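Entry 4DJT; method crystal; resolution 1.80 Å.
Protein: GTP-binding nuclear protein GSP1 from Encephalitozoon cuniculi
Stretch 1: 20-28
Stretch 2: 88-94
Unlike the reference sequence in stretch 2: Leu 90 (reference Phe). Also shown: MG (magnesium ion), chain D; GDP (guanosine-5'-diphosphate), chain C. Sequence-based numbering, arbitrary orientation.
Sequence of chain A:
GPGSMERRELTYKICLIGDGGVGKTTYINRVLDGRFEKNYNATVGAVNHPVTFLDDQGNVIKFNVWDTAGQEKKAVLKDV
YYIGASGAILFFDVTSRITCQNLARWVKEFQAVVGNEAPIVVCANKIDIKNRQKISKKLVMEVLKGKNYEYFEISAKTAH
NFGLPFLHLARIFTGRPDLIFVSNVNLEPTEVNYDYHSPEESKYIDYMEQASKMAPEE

Stretch 1 (20-28) GGVGKTTYI
Stretch 2, residues 88-94: AILFFDV

The contact is a small apolar packing of a phosphate-binding loop and the first turn of its helix against a buried strand, with no hydrogen bond crossing between the two stretches and 353 Å² of surface buried, both sides summed.

Residues 20-23 form the loop, Gly 23 takes the N-cap position, and residues 24-28 are helical, with Tyr 27 N to Gly 23 O at 3.0 Å and Ile 28 N to Lys 24 O at 3.2 Å as the backbone hydrogen bonds. Residues 88-93 are extended, continuing a strand that begins earlier in the chain. The N-to-C directions of helix and strand make an angle of 122°, and their axes come no closer than 10.2 Å, so side chains must fill the gap. The loop lies nearer: Val 22 CA is 4.8 Å from Asp 93 CA, which sets the register.

Strand alternation determines which side chains point toward the first stretch. The CA-to-CB bonds of Ile 89, Phe 91 and Asp 93 point toward it, whereas those of Leu 90, which differs from the reference sequence, and Phe 92 point away; Phe 92 nevertheless touches the first stretch through its backbone.

Phe 91 is the centre of the contact, with 104 Å² covered, the largest share of any residue. Its chi1 of -63° (m) and chi2 of -104° lay the ring against the helix, with Lys 24 CA over one face and Tyr 27 at the edge. Val 22 (phi/psi -83/-17, chi1 m) meets its base, CG2 lying 3.6 Å from Phe 91 CB. Lys 24 CG is 3.8 Å from Phe 91 CD2. At the far end, the edge of Phe 91 is directed toward the face of Tyr 27: the ring centroids are 5.1 Å apart, the planes are inclined at 62°, and Phe 91 CZ is 3.4 Å from Tyr 27 CD2. Tyr 27 reaches this position with chi1 t and chi2 72°, and its CE2 also packs 4.2 Å from CD1 of Ile 89 (chi1 m, chi2 t).

Val 22 also follows the strand backbone, with CB 3.9 Å from Phe 92 C and CG1 3.9 Å from Asp 93 N. Asp 93 (chi1 t) adds no polar link across the contact; its OD2 is 4.2 Å from Gly 21 O and is hydrogen-bonded elsewhere in the structure.

GDP holds the loop and the start of the helix. Gly 21 N donates to O3B of the nucleotide at 2.8 Å, while Gly 23 N and Lys 24 N each donate to GDP O2B at 2.9 Å. Positive phi values at Gly 21 (94/-3) and Gly 23 (115/16) suit glycine, and a CB on Gly 23 would clash with GDP N7. The end of Lys 24 (chi1 to chi4 m, t, m, m) leads away from the strand, bringing NZ to 2.9 Å from GDP O2B. Thr 25 OG1 binds the magnesium ion at 2.1 Å and stays out of reach of the strand.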

# COMPACT_ATOMS: atom_id res chain seq x y z
N GLY A 20 -4.17 -1.69 -11.78
CA GLY A 20 -3.07 -2.40 -12.38
C GLY A 20 -2.10 -1.42 -13.02
O GLY A 20 -2.52 -0.42 -13.69
N GLY A 21 -0.82 -1.64 -12.80
CA GLY A 21 0.21 -0.89 -13.47
C GLY A 21 0.72 0.32 -12.72
O GLY A 21 1.68 0.96 -13.18
N VAL A 22 0.14 0.62 -11.54
CA VAL A 22 0.46 1.88 -10.83
C VAL A 22 1.71 1.77 -9.99
O VAL A 22 2.25 2.80 -9.60
CB VAL A 22 -0.69 2.40 -9.96
CG1 VAL A 22 -1.95 2.64 -10.80
CG2 VAL A 22 -0.99 1.46 -8.80
N GLY A 23 2.17 0.54 -9.70
CA GLY A 23 3.44 0.29 -9.00
C GLY A 23 3.32 -0.37 -7.61
O GLY A 23 4.25 -0.31 -6.84
N LYS A 24 2.16 -0.96 -7.28
CA LYS A 24 1.97 -1.62 -5.98
C LYS A 24 3.06 -2.67 -5.71
O LYS A 24 3.69 -2.66 -4.64
CB LYS A 24 0.59 -2.27 -5.92
CG LYS A 24 -0.55 -1.28 -6.09
CD LYS A 24 -1.90 -1.94 -5.99
CE LYS A 24 -2.11 -3.06 -7.02
NZ LYS A 24 -2.20 -2.55 -8.41
N THR A 25 3.26 -3.57 -6.67
CA THR A 25 4.22 -4.65 -6.50
C THR A 25 5.64 -4.14 -6.46
O THR A 25 6.44 -4.57 -5.60
CB THR A 25 4.00 -5.71 -7.61
OG1 THR A 25 2.65 -6.21 -7.50
CG2 THR A 25 4.97 -6.85 -7.45
N THR A 26 5.96 -3.17 -7.31
CA THR A 26 7.30 -2.55 -7.29
C THR A 26 7.63 -1.95 -5.91
O THR A 26 8.77 -2.08 -5.41
CB THR A 26 7.48 -1.51 -8.43
OG1 THR A 26 7.19 -2.15 -9.70
CG2 THR A 26 8.93 -0.97 -8.45
N TYR A 27 6.61 -1.34 -5.30
CA TYR A 27 6.74 -0.75 -3.99
C TYR A 27 7.09 -1.78 -2.93
O TYR A 27 8.10 -1.65 -2.25
CB TYR A 27 5.46 -0.07 -3.60
CG TYR A 27 5.47 0.60 -2.22
CD1 TYR A 27 6.21 1.77 -2.00
CD2 TYR A 27 4.70 0.12 -1.19
CE1 TYR A 27 6.19 2.40 -0.77
CE2 TYR A 27 4.68 0.75 0.04
CZ TYR A 27 5.43 1.89 0.25
OH TYR A 27 5.38 2.51 1.50
N ILE A 28 6.27 -2.84 -2.82
CA ILE A 28 6.34 -3.73 -1.65
C ILE A 28 7.22 -4.97 -1.84
O ILE A 28 7.66 -5.54 -0.87
CB ILE A 28 4.95 -4.19 -1.23
CG1 ILE A 28 4.94 -4.69 0.23
CG2 ILE A 28 4.42 -5.20 -2.25
CD1 ILE A 28 5.23 -3.62 1.28
N ALA A 88 -5.01 0.87 4.52
CA ALA A 88 -4.72 0.66 3.11
C ALA A 88 -3.73 1.71 2.65
O ALA A 88 -3.70 2.86 3.18
CB ALA A 88 -6.00 0.71 2.27
N ILE A 89 -2.91 1.34 1.67
CA ILE A 89 -2.08 2.26 0.95
C ILE A 89 -2.58 2.22 -0.48
O ILE A 89 -2.62 1.16 -1.10
CB ILE A 89 -0.55 1.91 0.99
CG1 ILE A 89 -0.07 1.82 2.43
CG2 ILE A 89 0.26 2.97 0.24
CD1 ILE A 89 1.36 1.30 2.60
N LEU A 90 -3.07 3.36 -0.95
CA LEU A 90 -3.76 3.44 -2.24
C LEU A 90 -2.91 4.23 -3.19
O LEU A 90 -2.53 5.37 -2.90
CB LEU A 90 -5.16 4.09 -2.04
CG LEU A 90 -5.94 4.44 -3.31
CD1 LEU A 90 -6.25 3.20 -4.15
CD2 LEU A 90 -7.23 5.17 -2.92
N PHE A 91 -2.51 3.60 -4.30
CA PHE A 91 -1.56 4.20 -5.22
C PHE A 91 -2.27 4.66 -6.48
O PHE A 91 -3.22 4.02 -6.93
CB PHE A 91 -0.54 3.18 -5.67
CG PHE A 91 0.31 2.64 -4.57
CD1 PHE A 91 1.60 3.06 -4.41
CD2 PHE A 91 -0.18 1.65 -3.73
CE1 PHE A 91 2.40 2.56 -3.36
CE2 PHE A 91 0.60 1.14 -2.71
CZ PHE A 91 1.89 1.59 -2.53
N PHE A 92 -1.72 5.70 -7.09
CA PHE A 92 -1.96 5.94 -8.50
C PHE A 92 -0.65 6.27 -9.19
O PHE A 92 0.37 6.49 -8.57
CB PHE A 92 -3.02 7.04 -8.70
CG PHE A 92 -2.56 8.42 -8.31
CD1 PHE A 92 -2.51 8.80 -6.97
CD2 PHE A 92 -2.22 9.35 -9.28
CE1 PHE A 92 -2.07 10.05 -6.60
CE2 PHE A 92 -1.80 10.63 -8.91
CZ PHE A 92 -1.71 10.96 -7.57
N ASP A 93 -0.71 6.28 -10.51
CA ASP A 93 0.39 6.60 -11.38
C ASP A 93 0.18 8.04 -11.84
O ASP A 93 -0.84 8.35 -12.49
CB ASP A 93 0.32 5.64 -12.56
CG ASP A 93 1.41 5.86 -13.61
OD1 ASP A 93 2.04 6.94 -13.66
OD2 ASP A 93 1.58 4.92 -14.43
N VAL A 94 1.11 8.92 -11.48
CA VAL A 94 0.97 10.35 -11.77
C VAL A 94 0.98 10.65 -13.26
O VAL A 94 0.67 11.78 -13.67
CB VAL A 94 2.08 11.20 -11.12
CG1 VAL A 94 2.00 11.14 -9.62
CG2 VAL A 94 3.46 10.80 -11.62
MG MG D . 1.10 -6.10 -8.88
PB GDP C . 1.09 -2.98 -10.06
O1B GDP C . 1.57 -4.04 -9.06
O2B GDP C . 0.38 -1.79 -9.44
O3B GDP C . 0.39 -3.61 -11.26
O3A GDP C . 2.38 -2.33 -10.78
PA GDP C . 3.85 -2.93 -10.94
O1A GDP C . 4.67 -2.82 -9.67
O2A GDP C . 3.73 -4.26 -11.61
O5' GDP C . 4.56 -1.92 -11.94
C5' GDP C . 3.93 -1.65 -13.20
C4' GDP C . 4.97 -1.04 -14.12
O4' GDP C . 5.32 0.24 -13.64
C3' GDP C . 6.26 -1.83 -14.13
O3' GDP C . 6.82 -1.74 -15.42
C2' GDP C . 7.18 -1.12 -13.19
O2' GDP C . 8.58 -1.22 -13.51
C1' GDP C . 6.68 0.30 -13.33
N9 GDP C . 6.86 1.05 -12.10
C8 GDP C . 6.39 0.77 -10.86
N7 GDP C . 6.80 1.73 -9.99
C5 GDP C . 7.46 2.65 -10.68
C6 GDP C . 8.14 3.92 -10.39
O6 GDP C . 8.18 4.42 -9.22
N1 GDP C . 8.73 4.56 -11.42
C2 GDP C . 8.72 4.07 -12.69
N2 GDP C . 9.32 4.74 -13.67
N3 GDP C . 8.12 2.91 -13.02
C4 GDP C . 7.50 2.19 -12.06
O HOH W 1 -0.18 -5.84 -7.24
O HOH W 2 0.88 -8.11 -8.67
O HOH W 3 -0.64 -5.93 -10.15
O HOH W 4 2.41 -6.34 -10.51